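Local structure of putative mandelate racemase/muconate lactonizing enzyme (Bordetella bronchiseptica, 3DDM) at residues Gln91-Leu96 with Gln115-Leu120; Ile10-Val15 with Ile122-Leu127; Pro39-Glu44 with His68-Val73; Asp281-Gly286 with Pro307-Ala312. The protein is of unknown specific function but belongs to the mandelate racemase/muconate lactonizing enzyme family of the enolase superfamily, pairing a capping domain with a TIM-barrel domain. The protein carries 1 engineered substitution. All coordinates share one frame; numbering follows the deposited sequence.

Contact 1 (Gln91-Leu96 with Gln115-Leu120); sequences QAFAHL and QAIAGL
I117 reaches out between F93 and L96 and gives each of them one of its two branches. Its CG2 methyl comes up to the edge of the F93 ring, near the ring plane, where it sits 3.4 Å from F93 CE1 and about as far from CD1. The phenyl group and the isoleucine side chain cross at about a right angle. F93 starts out pointing along the flank of its helix; with CG anti to the backbone N (chi1 175°), the flat ring is carried across to I117. The longer branch of I117 runs on to CD1, extended at chi2, and ends beside the backbone of L96, 3.6 Å from L96 O and 3.8 Å from L96 CB. Both segments are helical, in helix 89-98 and helix 110-131, and they run nearly antiparallel at 165° with their axes 10.3 Å apart. This is helix-on-helix packing in the helical part of the N-terminal capping domain found in the enolase superfamily. The closest CA atoms, those of L96 and I117, are 7.0 Å apart. A beta-branched isoleucine suits this place because two methyl-bearing arms leave one CB and can serve two neighbours at once, while phenylalanine is long and flat enough to bring a ring edge to the I117 methyl. L120, one helical turn beyond I117, makes a looser contact, its CD1 lying 4.4 Å from CD1 of L96. Helix 65-81 closes in from another direction, L80 touching L96 and L77 touching I117, while L96 O accepts a hydrogen bond from the hydroxyl of T100.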
loop_
_atom_site.group_PDB
_atom_site.type_symbol
_atom_site.label_atom_id
_atom_site.label_comp_id
_atom_site.label_asym_id
_atom_site.label_seq_id
_atom_site.Cartn_x
_atom_site.Cartn_y
_atom_site.Cartn_z
ATOM N N GLN A 91 12.209 -13.574 15.635
ATOM C CA GLN A 91 11.236 -14.601 15.305
ATOM C C GLN A 91 9.821 -14.023 15.174
ATOM O O GLN A 91 9.066 -14.420 14.288
ATOM C CB GLN A 91 11.265 -15.699 16.363
ATOM C CG GLN A 91 10.259 -16.800 16.130
ATOM C CD GLN A 91 10.368 -17.919 17.147
ATOM O OE1 GLN A 91 11.327 -18.688 17.133
ATOM N NE2 GLN A 91 9.388 -18.010 18.044
ATOM N N ALA A 92 9.457 -13.089 16.049
ATOM C CA ALA A 92 8.132 -12.470 15.984
ATOM C C ALA A 92 8.052 -11.642 14.704
ATOM O O ALA A 92 6.992 -11.501 14.103
ATOM C CB ALA A 92 7.896 -11.574 17.206
ATOM N N PHE A 93 9.182 -11.086 14.290
ATOM C CA PHE A 93 9.206 -10.292 13.082
ATOM C C PHE A 93 8.920 -11.186 11.878
ATOM O O PHE A 93 8.045 -10.891 11.059
ATOM C CB PHE A 93 10.566 -9.631 12.921
ATOM C CG PHE A 93 10.717 -8.885 11.635
ATOM C CD1 PHE A 93 9.873 -7.809 11.335
ATOM C CD2 PHE A 93 11.688 -9.260 10.706
ATOM C CE1 PHE A 93 9.995 -7.119 10.122
ATOM C CE2 PHE A 93 11.819 -8.576 9.491
ATOM C CZ PHE A 93 10.970 -7.505 9.199
ATOM N N ALA A 94 9.657 -12.290 11.777
ATOM C CA ALA A 94 9.478 -13.220 10.671
ATOM C C ALA A 94 8.074 -13.825 10.670
ATOM O O ALA A 94 7.546 -14.188 9.618
ATOM C CB ALA A 94 10.526 -14.325 10.742
ATOM N N HIS A 95 7.464 -13.935 11.840
ATOM C CA HIS A 95 6.135 -14.511 11.899
ATOM C C HIS A 95 5.126 -13.520 11.340
ATOM O O HIS A 95 4.258 -13.892 10.550
ATOM C CB HIS A 95 5.772 -14.885 13.339
ATOM C CG HIS A 95 4.422 -15.518 13.479
ATOM N ND1 HIS A 95 3.384 -14.919 14.162
ATOM C CD2 HIS A 95 3.939 -16.697 13.019
ATOM C CE1 HIS A 95 2.319 -15.701 14.119
ATOM N NE2 HIS A 95 2.630 -16.785 13.430
ATOM N N LEU A 96 5.262 -12.252 11.730
ATOM C CA LEU A 96 4.345 -11.211 11.285
ATOM C C LEU A 96 4.397 -10.959 9.795
ATOM O O LEU A 96 3.360 -10.710 9.174
ATOM C CB LEU A 96 4.592 -9.907 12.045
ATOM C CG LEU A 96 4.198 -9.948 13.521
ATOM C CD1 LEU A 96 4.268 -8.550 14.090
ATOM C CD2 LEU A 96 2.790 -10.515 13.671
ATOM N N GLN A 115 5.378 -0.951 7.947
ATOM C CA GLN A 115 5.556 0.117 8.909
ATOM C C GLN A 115 5.022 -0.279 10.286
ATOM O O GLN A 115 5.707 -0.119 11.314
ATOM C CB GLN A 115 4.869 1.380 8.383
ATOM C CG GLN A 115 5.681 2.105 7.306
ATOM C CD GLN A 115 4.850 2.566 6.109
ATOM O OE1 GLN A 115 3.773 3.144 6.258
ATOM N NE2 GLN A 115 5.364 2.324 4.915
ATOM N N ALA A 116 3.806 -0.805 10.317
ATOM C CA ALA A 116 3.239 -1.232 11.587
ATOM C C ALA A 116 4.129 -2.332 12.164
ATOM O O ALA A 116 4.407 -2.346 13.362
ATOM C CB ALA A 116 1.821 -1.743 11.387
ATOM N N ILE A 117 4.587 -3.244 11.311
ATOM C CA ILE A 117 5.436 -4.335 11.767
ATOM C C ILE A 117 6.752 -3.785 12.311
ATOM O O ILE A 117 7.200 -4.191 13.375
ATOM C CB ILE A 117 5.692 -5.365 10.624
ATOM C CG1 ILE A 117 4.404 -6.160 10.350
ATOM C CG2 ILE A 117 6.801 -6.328 11.003
ATOM C CD1 ILE A 117 4.540 -7.285 9.305
ATOM N N ALA A 118 7.365 -2.848 11.599
ATOM C CA ALA A 118 8.626 -2.260 12.058
ATOM C C ALA A 118 8.457 -1.603 13.440
ATOM O O ALA A 118 9.303 -1.767 14.320
ATOM C CB ALA A 118 9.132 -1.231 11.038
ATOM N N GLY A 119 7.370 -0.859 13.624
ATOM C CA GLY A 119 7.128 -0.229 14.906
ATOM C C GLY A 119 7.034 -1.246 16.039
ATOM O O GLY A 119 7.561 -1.014 17.136
ATOM N N LEU A 120 6.361 -2.370 15.790
ATOM C CA LEU A 120 6.220 -3.412 16.805
ATOM C C LEU A 120 7.538 -4.124 17.093
ATOM O O LEU A 120 7.744 -4.622 18.208
ATOM C CB LEU A 120 5.158 -4.432 16.391
ATOM C CG LEU A 120 3.722 -3.952 16.614
ATOM C CD1 LEU A 120 2.723 -4.974 16.089
ATOM C CD2 LEU A 120 3.513 -3.715 18.097
#

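Contact 2 (Ile10-Val15 with Ile122-Leu127); sequences ITPARV and IALCDL
The segment that leads into the first strand of the capping domain's antiparallel sheet rests on the long helix 110-131, with I10 and P12 of the lead-in meeting L124 and L127 of the helix. L124 CD2 is the shared methyl: it lies 3.6 Å from I10 CG2 and 4.2 Å from P12 CG. The two partners come at it differently, the isoleucine slanting past the leucine and the proline ring standing nearly at right angles to it. I10 CG2, anti to the backbone N, also approaches L127 CD2 at 4.3 Å, so a single methyl of I10 bridges residues spaced three apart on the helix. Leucine fits here because its forked end holds two methyls out from the helix, and the rigid proline ring adds a compact apolar surface to an irregular segment. V45 of strand 37-46 touches both P12 and L124, and A92 of helix 89-98 packs on L124 as well. Just beyond P12 the chain joins the sheet through a classic beta bulge, in which A13 and R14 both face E46. The whole belongs to the enolase-like N-terminal domain, a three-stranded antiparallel sheet packed against helices, with this lead-in lying on the longest helix of the domain.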
loop_
_atom_site.group_PDB
_atom_site.type_symbol
_atom_site.label_atom_id
_atom_site.label_comp_id
_atom_site.label_asym_id
_atom_site.label_seq_id
_atom_site.Cartn_x
_atom_site.Cartn_y
_atom_site.Cartn_z
ATOM N N ILE A 10 9.884 -14.043 24.477
ATOM C CA ILE A 10 8.909 -12.958 24.478
ATOM C C ILE A 10 7.498 -13.526 24.383
ATOM O O ILE A 10 7.235 -14.394 23.554
ATOM C CB ILE A 10 9.090 -12.024 23.263
ATOM C CG1 ILE A 10 10.573 -11.759 23.008
ATOM C CG2 ILE A 10 8.337 -10.717 23.502
ATOM C CD1 ILE A 10 11.249 -10.997 24.105
ATOM N N THR A 11 6.589 -13.032 25.214
ATOM C CA THR A 11 5.214 -13.507 25.173
ATOM C C THR A 11 4.255 -12.330 25.261
ATOM O O THR A 11 3.681 -12.067 26.315
ATOM C CB THR A 11 4.908 -14.486 26.328
ATOM O OG1 THR A 11 5.866 -15.555 26.320
ATOM C CG2 THR A 11 3.506 -15.080 26.161
ATOM N N PRO A 12 4.061 -11.610 24.139
ATOM C CA PRO A 12 3.171 -10.447 24.076
ATOM C C PRO A 12 1.817 -10.777 24.682
ATOM O O PRO A 12 1.325 -11.890 24.520
ATOM C CB PRO A 12 3.082 -10.172 22.581
ATOM C CG PRO A 12 4.405 -10.644 22.074
ATOM C CD PRO A 12 4.580 -11.939 22.800
ATOM N N ALA A 13 1.216 -9.811 25.371
ATOM C CA ALA A 13 -0.078 -10.023 26.002
ATOM C C ALA A 13 -1.078 -8.937 25.639
ATOM O O ALA A 13 -2.266 -9.203 25.461
ATOM C CB ALA A 13 0.088 -10.084 27.503
ATOM N N ARG A 14 -0.592 -7.705 25.545
ATOM C CA ARG A 14 -1.434 -6.570 25.207
ATOM C C ARG A 14 -0.627 -5.683 24.282
ATOM O O ARG A 14 0.551 -5.439 24.530
ATOM C CB ARG A 14 -1.831 -5.814 26.478
ATOM C CG ARG A 14 -2.592 -4.515 26.245
ATOM C CD ARG A 14 -3.088 -3.920 27.569
ATOM N NE ARG A 14 -2.856 -2.476 27.664
ATOM C CZ ARG A 14 -1.655 -1.910 27.795
ATOM N NH1 ARG A 14 -0.558 -2.660 27.852
ATOM N NH2 ARG A 14 -1.544 -0.586 27.858
ATOM N N VAL A 15 -1.251 -5.220 23.204
ATOM C CA VAL A 15 -0.573 -4.365 22.230
ATOM C C VAL A 15 -1.458 -3.176 21.876
ATOM O O VAL A 15 -2.510 -3.342 21.259
ATOM C CB VAL A 15 -0.254 -5.146 20.940
ATOM C CG1 VAL A 15 0.451 -4.244 19.950
ATOM C CG2 VAL A 15 0.597 -6.360 21.260
ATOM N N ILE A 122 10.503 -2.629 17.005
ATOM C CA ILE A 122 11.241 -1.662 17.803
ATOM C C ILE A 122 10.817 -1.781 19.272
ATOM O O ILE A 122 11.640 -1.651 20.172
ATOM C CB ILE A 122 10.981 -0.213 17.307
ATOM C CG1 ILE A 122 11.678 0.016 15.962
ATOM C CG2 ILE A 122 11.435 0.784 18.355
ATOM C CD1 ILE A 122 11.390 1.370 15.336
ATOM N N ALA A 123 9.536 -2.043 19.504
ATOM C CA ALA A 123 9.020 -2.175 20.858
ATOM C C ALA A 123 9.416 -3.502 21.514
ATOM O O ALA A 123 9.689 -3.547 22.715
ATOM C CB ALA A 123 7.498 -2.025 20.850
ATOM N N LEU A 124 9.431 -4.582 20.735
ATOM C CA LEU A 124 9.809 -5.888 21.272
ATOM C C LEU A 124 11.298 -5.899 21.624
ATOM O O LEU A 124 11.707 -6.531 22.608
ATOM C CB LEU A 124 9.491 -6.995 20.265
ATOM C CG LEU A 124 8.006 -7.324 20.128
ATOM C CD1 LEU A 124 7.800 -8.318 19.005
ATOM C CD2 LEU A 124 7.483 -7.877 21.442
ATOM N N CYS A 125 12.105 -5.207 20.823
ATOM C CA CYS A 125 13.536 -5.123 21.094
ATOM C C CYS A 125 13.763 -4.217 22.301
ATOM O O CYS A 125 14.634 -4.480 23.128
ATOM C CB CYS A 125 14.290 -4.562 19.889
ATOM S SG CYS A 125 14.418 -5.701 18.523
ATOM N N ASP A 126 12.979 -3.146 22.384
ATOM C CA ASP A 126 13.065 -2.209 23.496
ATOM C C ASP A 126 12.711 -2.993 24.768
ATOM O O ASP A 126 13.383 -2.879 25.794
ATOM C CB ASP A 126 12.085 -1.048 23.263
ATOM C CG ASP A 126 12.061 -0.055 24.406
ATOM O OD1 ASP A 126 13.130 0.488 24.761
ATOM O OD2 ASP A 126 10.962 0.183 24.947
ATOM N N LEU A 127 11.664 -3.806 24.681
ATOM C CA LEU A 127 11.235 -4.630 25.806
ATOM C C LEU A 127 12.337 -5.602 26.219
ATOM O O LEU A 127 12.641 -5.746 27.405
ATOM C CB LEU A 127 9.976 -5.415 25.430
ATOM C CG LEU A 127 9.529 -6.574 26.321
ATOM C CD1 LEU A 127 9.437 -6.128 27.757
ATOM C CD2 LEU A 127 8.176 -7.093 25.834
#

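Contact 3 (Pro39-Glu44 with His68-Val73); sequences PAVLVE and HRARLV
Segment 39-44 of strand 37-46 lies against segment 68-73 of helix 65-81 with V41 and A70 closest, their CA atoms 6.4 Å apart and no hydrogen bond between the two segments. The strand alternates its side chains, so V41 and V43 face the helix while L42 points to the other face of the sheet and touches L348. V41 presses its CG1 methyl, anti to the backbone N at chi1 178°, onto A70, 4.0 Å from CB. Alanine is small enough to let the valine approach the helix backbone itself, with A70 CA 4.1 Å from the same methyl. One turn further along the helix V73 meets V43: the two CG1 methyls lie 3.9 Å apart, and the branched side chains slant across each other. Valines suit both surfaces, since their short branched side chains fill the interface without reaching far. R69 begins by pointing toward the strand, but its guanidinium end leads away, to hydrogen bonds with Q115 OE1 and G65 O and a salt bridge to E109 of the second subunit. H68, also on the helix, stacks its ring on H68 of that subunit. The helix thus packs on the sheet with its valine and alanine face and meets the neighbouring subunit with another, an arrangement belonging to the three-stranded antiparallel sheet and covering helices of the enolase-like N-terminal domain.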
loop_
_atom_site.group_PDB
_atom_site.type_symbol
_atom_site.label_atom_id
_atom_site.label_comp_id
_atom_site.label_asym_id
_atom_site.label_seq_id
_atom_site.Cartn_x
_atom_site.Cartn_y
_atom_site.Cartn_z
ATOM N N PRO A 39 2.066 14.268 12.541
ATOM C CA PRO A 39 1.437 13.065 13.088
ATOM C C PRO A 39 2.434 12.114 13.729
ATOM O O PRO A 39 3.634 12.252 13.551
ATOM C CB PRO A 39 0.783 12.451 11.863
ATOM C CG PRO A 39 1.835 12.680 10.826
ATOM C CD PRO A 39 2.316 14.109 11.096
ATOM N N ALA A 40 1.927 11.141 14.472
ATOM C CA ALA A 40 2.780 10.153 15.117
ATOM C C ALA A 40 1.961 8.963 15.624
ATOM O O ALA A 40 0.801 9.110 16.013
ATOM C CB ALA A 40 3.531 10.788 16.266
ATOM N N VAL A 41 2.558 7.778 15.590
ATOM C CA VAL A 41 1.890 6.581 16.089
ATOM C C VAL A 41 2.893 5.842 16.956
ATOM O O VAL A 41 3.882 5.304 16.459
ATOM C CB VAL A 41 1.421 5.642 14.954
ATOM C CG1 VAL A 41 0.790 4.397 15.547
ATOM C CG2 VAL A 41 0.413 6.343 14.080
ATOM N N LEU A 42 2.650 5.848 18.260
ATOM C CA LEU A 42 3.530 5.167 19.199
ATOM C C LEU A 42 2.875 3.847 19.586
ATOM O O LEU A 42 1.655 3.769 19.754
ATOM C CB LEU A 42 3.762 6.038 20.440
ATOM C CG LEU A 42 4.308 7.459 20.203
ATOM C CD1 LEU A 42 4.521 8.162 21.546
ATOM C CD2 LEU A 42 5.616 7.402 19.419
ATOM N N VAL A 43 3.673 2.797 19.701
ATOM C CA VAL A 43 3.123 1.500 20.076
ATOM C C VAL A 43 3.793 0.977 21.327
ATOM O O VAL A 43 4.995 1.190 21.535
ATOM C CB VAL A 43 3.275 0.466 18.938
ATOM C CG1 VAL A 43 2.295 0.789 17.820
ATOM C CG2 VAL A 43 4.697 0.487 18.404
ATOM N N GLU A 44 3.002 0.325 22.174
ATOM C CA GLU A 44 3.523 -0.245 23.406
ATOM C C GLU A 44 3.103 -1.691 23.505
ATOM O O GLU A 44 1.921 -2.000 23.464
ATOM C CB GLU A 44 3.010 0.518 24.631
ATOM C CG GLU A 44 1.502 0.516 24.803
ATOM C CD GLU A 44 1.066 1.075 26.154
ATOM O OE1 GLU A 44 1.581 0.614 27.192
ATOM O OE2 GLU A 44 0.196 1.968 26.181
ATOM N N HIS A 68 -4.994 4.771 10.211
ATOM C CA HIS A 68 -5.046 3.473 9.561
ATOM C C HIS A 68 -3.944 2.552 10.090
ATOM O O HIS A 68 -4.166 1.364 10.338
ATOM C CB HIS A 68 -4.892 3.643 8.046
ATOM C CG HIS A 68 -4.959 2.356 7.289
ATOM N ND1 HIS A 68 -6.058 1.522 7.338
ATOM C CD2 HIS A 68 -4.053 1.741 6.493
ATOM C CE1 HIS A 68 -5.824 0.447 6.606
ATOM N NE2 HIS A 68 -4.615 0.555 6.083
ATOM N N ARG A 69 -2.752 3.112 10.259
ATOM C CA ARG A 69 -1.616 2.342 10.728
ATOM C C ARG A 69 -1.796 1.865 12.157
ATOM O O ARG A 69 -1.436 0.738 12.488
ATOM C CB ARG A 69 -0.350 3.171 10.565
ATOM C CG ARG A 69 0.028 3.324 9.100
ATOM C CD ARG A 69 1.042 4.431 8.861
ATOM N NE ARG A 69 1.616 4.317 7.526
ATOM C CZ ARG A 69 0.921 4.417 6.401
ATOM N NH1 ARG A 69 -0.388 4.644 6.434
ATOM N NH2 ARG A 69 1.533 4.269 5.235
ATOM N N ALA A 70 -2.368 2.717 13.001
ATOM C CA ALA A 70 -2.618 2.338 14.383
ATOM C C ALA A 70 -3.679 1.241 14.377
ATOM O O ALA A 70 -3.587 0.288 15.143
ATOM C CB ALA A 70 -3.090 3.537 15.181
ATOM N N ARG A 71 -4.677 1.361 13.502
ATOM C CA ARG A 71 -5.718 0.340 13.413
ATOM C C ARG A 71 -5.102 -0.989 13.001
ATOM O O ARG A 71 -5.428 -2.033 13.567
ATOM C CB ARG A 71 -6.801 0.725 12.400
ATOM C CG ARG A 71 -7.773 1.793 12.876
ATOM C CD ARG A 71 -8.487 1.373 14.169
ATOM N NE ARG A 71 -9.606 0.437 13.973
ATOM C CZ ARG A 71 -10.191 -0.255 14.956
ATOM N NH1 ARG A 71 -9.767 -0.132 16.215
ATOM N NH2 ARG A 71 -11.210 -1.064 14.684
ATOM N N LEU A 72 -4.212 -0.955 12.010
ATOM C CA LEU A 72 -3.558 -2.177 11.551
ATOM C C LEU A 72 -2.866 -2.891 12.701
ATOM O O LEU A 72 -2.958 -4.119 12.824
ATOM C CB LEU A 72 -2.522 -1.872 10.462
ATOM C CG LEU A 72 -3.065 -1.652 9.046
ATOM C CD1 LEU A 72 -1.907 -1.416 8.095
ATOM C CD2 LEU A 72 -3.878 -2.858 8.609
ATOM N N VAL A 73 -2.175 -2.118 13.538
ATOM C CA VAL A 73 -1.459 -2.675 14.678
ATOM C C VAL A 73 -2.398 -3.355 15.672
ATOM O O VAL A 73 -2.123 -4.463 16.135
ATOM C CB VAL A 73 -0.644 -1.583 15.413
ATOM C CG1 VAL A 73 -0.119 -2.112 16.749
ATOM C CG2 VAL A 73 0.509 -1.145 14.543
#

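Contact 4 (Asp281-Gly286 with Pro307-Ala312); sequences DLAKWG and PHYLGA
D281 and A283 both come up to the Y309 ring, and the contact is close there and slacker toward H308. The carboxylate of D281 stands at 90° to the tyrosine ring and brings OD1 into the ring plane at its edge, 3.4 Å from CD1, where the C-H bonds offer a weakly positive rim. The same OD1 takes a hydrogen bond from the backbone N of A283 (3.1 Å, N-H...O 144°), on its anti side, which closes an Asx turn. That turn sets the methyl of A283 beside the ring as well, CB lying 3.4 Å from Y309 CE1; alanine suits the place by bringing a single methyl with little bulk. Y309 reaches this spot with CG anti to the backbone N (chi1 -165°), and its hydroxyl is hydrogen-bonded to E56 of the capping domain. On its own side of the contact, the backbone N of G311 lies above one face of the ring, toward the rim. The looser flank holds H308: D281 OD2 stays 4.1 Å from the H308 carbonyl O, and the imidazole does not touch 281-286 closely. L310, further along, is partly exposed and adds almost nothing. Segment 281-286 follows strand 275-278 and segment 307-312 lies at the end of its parallel neighbour, strand 304-309, the two strands being joined through helix 287-300 in a beta-alpha-beta crossover of the barrel. L282 packs on both that helix and helix 313-325, and it also meets I122 of helix 110-131 in the capping domain.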
loop_
_atom_site.group_PDB
_atom_site.type_symbol
_atom_site.label_atom_id
_atom_site.label_comp_id
_atom_site.label_asym_id
_atom_site.label_seq_id
_atom_site.Cartn_x
_atom_site.Cartn_y
_atom_site.Cartn_z
ATOM N N ASP A 281 15.178 3.048 6.901
ATOM C CA ASP A 281 14.385 3.703 7.947
ATOM C C ASP A 281 13.811 2.600 8.836
ATOM O O ASP A 281 12.763 2.030 8.535
ATOM C CB ASP A 281 13.246 4.506 7.318
ATOM C CG ASP A 281 12.570 5.427 8.304
ATOM O OD1 ASP A 281 12.429 5.038 9.481
ATOM O OD2 ASP A 281 12.168 6.538 7.899
ATOM N N LEU A 282 14.489 2.312 9.942
ATOM C CA LEU A 282 14.061 1.232 10.821
ATOM C C LEU A 282 12.613 1.311 11.303
ATOM O O LEU A 282 12.049 0.296 11.699
ATOM C CB LEU A 282 15.047 1.078 11.989
ATOM C CG LEU A 282 14.641 1.426 13.411
ATOM C CD1 LEU A 282 15.724 0.971 14.352
ATOM C CD2 LEU A 282 14.420 2.914 13.530
ATOM N N ALA A 283 12.004 2.493 11.244
ATOM C CA ALA A 283 10.595 2.634 11.656
ATOM C C ALA A 283 9.653 2.411 10.456
ATOM O O ALA A 283 8.437 2.260 10.613
ATOM C CB ALA A 283 10.348 4.006 12.263
ATOM N N LYS A 284 10.229 2.388 9.258
ATOM C CA LYS A 284 9.455 2.176 8.047
ATOM C C LYS A 284 9.468 0.693 7.705
ATOM O O LYS A 284 8.439 0.130 7.326
ATOM C CB LYS A 284 10.048 2.984 6.897
ATOM C CG LYS A 284 9.052 3.895 6.202
ATOM C CD LYS A 284 9.726 4.734 5.124
ATOM C CE LYS A 284 8.711 5.283 4.154
ATOM N NZ LYS A 284 9.350 5.845 2.935
ATOM N N TRP A 285 10.634 0.059 7.843
ATOM C CA TRP A 285 10.755 -1.370 7.556
ATOM C C TRP A 285 11.750 -2.165 8.419
ATOM O O TRP A 285 12.807 -1.668 8.823
ATOM C CB TRP A 285 11.117 -1.610 6.081
ATOM C CG TRP A 285 11.333 -3.071 5.818
ATOM C CD1 TRP A 285 10.366 -4.016 5.596
ATOM C CD2 TRP A 285 12.577 -3.789 5.920
ATOM N NE1 TRP A 285 10.929 -5.278 5.562
ATOM C CE2 TRP A 285 12.282 -5.167 5.757
ATOM C CE3 TRP A 285 13.910 -3.402 6.140
ATOM C CZ2 TRP A 285 13.271 -6.160 5.807
ATOM C CZ3 TRP A 285 14.896 -4.389 6.190
ATOM C CH2 TRP A 285 14.566 -5.756 6.023
ATOM N N GLY A 286 11.384 -3.418 8.682
ATOM C CA GLY A 286 12.224 -4.332 9.433
ATOM C C GLY A 286 12.508 -4.083 10.899
ATOM O O GLY A 286 12.682 -5.037 11.665
ATOM N N PRO A 307 21.504 6.626 8.741
ATOM C CA PRO A 307 20.052 6.679 8.940
ATOM C C PRO A 307 19.559 8.098 9.260
ATOM O O PRO A 307 20.347 9.000 9.557
ATOM C CB PRO A 307 19.837 5.712 10.109
ATOM C CG PRO A 307 21.061 5.927 10.940
ATOM C CD PRO A 307 22.182 6.019 9.904
ATOM N N HIS A 308 18.251 8.290 9.179
ATOM C CA HIS A 308 17.644 9.576 9.489
ATOM C C HIS A 308 16.182 9.320 9.769
ATOM O O HIS A 308 15.554 8.501 9.107
ATOM C CB HIS A 308 17.792 10.577 8.324
ATOM C CG HIS A 308 17.124 10.146 7.053
ATOM N ND1 HIS A 308 15.756 10.015 6.935
ATOM C CD2 HIS A 308 17.640 9.798 5.848
ATOM C CE1 HIS A 308 15.459 9.601 5.715
ATOM N NE2 HIS A 308 16.584 9.462 5.035
ATOM N N TYR A 309 15.644 10.002 10.767
ATOM C CA TYR A 309 14.245 9.827 11.100
ATOM C C TYR A 309 13.577 11.199 11.210
ATOM O O TYR A 309 13.998 12.048 12.007
ATOM C CB TYR A 309 14.099 9.039 12.411
ATOM C CG TYR A 309 12.697 8.543 12.587
ATOM C CD1 TYR A 309 12.154 7.630 11.683
ATOM C CD2 TYR A 309 11.851 9.113 13.531
ATOM C CE1 TYR A 309 10.798 7.317 11.694
ATOM C CE2 TYR A 309 10.496 8.802 13.557
ATOM C CZ TYR A 309 9.973 7.913 12.626
ATOM O OH TYR A 309 8.622 7.679 12.576
ATOM N N LEU A 310 12.546 11.422 10.397
ATOM C CA LEU A 310 11.841 12.698 10.419
ATOM C C LEU A 310 10.484 12.591 11.135
ATOM O O LEU A 310 9.596 13.425 10.958
ATOM C CB LEU A 310 11.641 13.238 8.989
ATOM C CG LEU A 310 12.778 13.397 7.958
ATOM C CD1 LEU A 310 14.079 13.850 8.626
ATOM C CD2 LEU A 310 12.995 12.076 7.243
ATOM N N GLY A 311 10.324 11.561 11.955
ATOM C CA GLY A 311 9.072 11.406 12.674
ATOM C C GLY A 311 9.199 11.941 14.087
ATOM O O GLY A 311 9.874 12.947 14.312
ATOM N N ALA A 312 8.557 11.264 15.038
ATOM C CA ALA A 312 8.587 11.667 16.438
ATOM C C ALA A 312 9.852 11.165 17.132
ATOM O O ALA A 312 10.676 10.479 16.525
ATOM C CB ALA A 312 7.342 11.151 17.154
#

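How the contacts relate
Contacts 1, 2 and 3 build the capping domain, and contact 4 belongs to the barrel. Contacts 1 and 2 share helix 110-131, their centres 10 Å apart; contact 3 adds helix 65-81, where V73 CG2 packs 3.5 Å from A116 CB of contact 1. Contacts 2 and 3 involve neighbouring strands of one sheet. Contact 4, whose centre lies 3 Å from that of the chain, meets the cap at helix 110-131, where A118 CB is 3.4 Å from L282 O, and at helix 89-98, where F93 CZ approaches G286 CA. A40 CB also touches A312 CB at 3.9 Å. In enolase-superfamily relatives the active site lies between cap and barrel, and contact 4 probably borders the corresponding region.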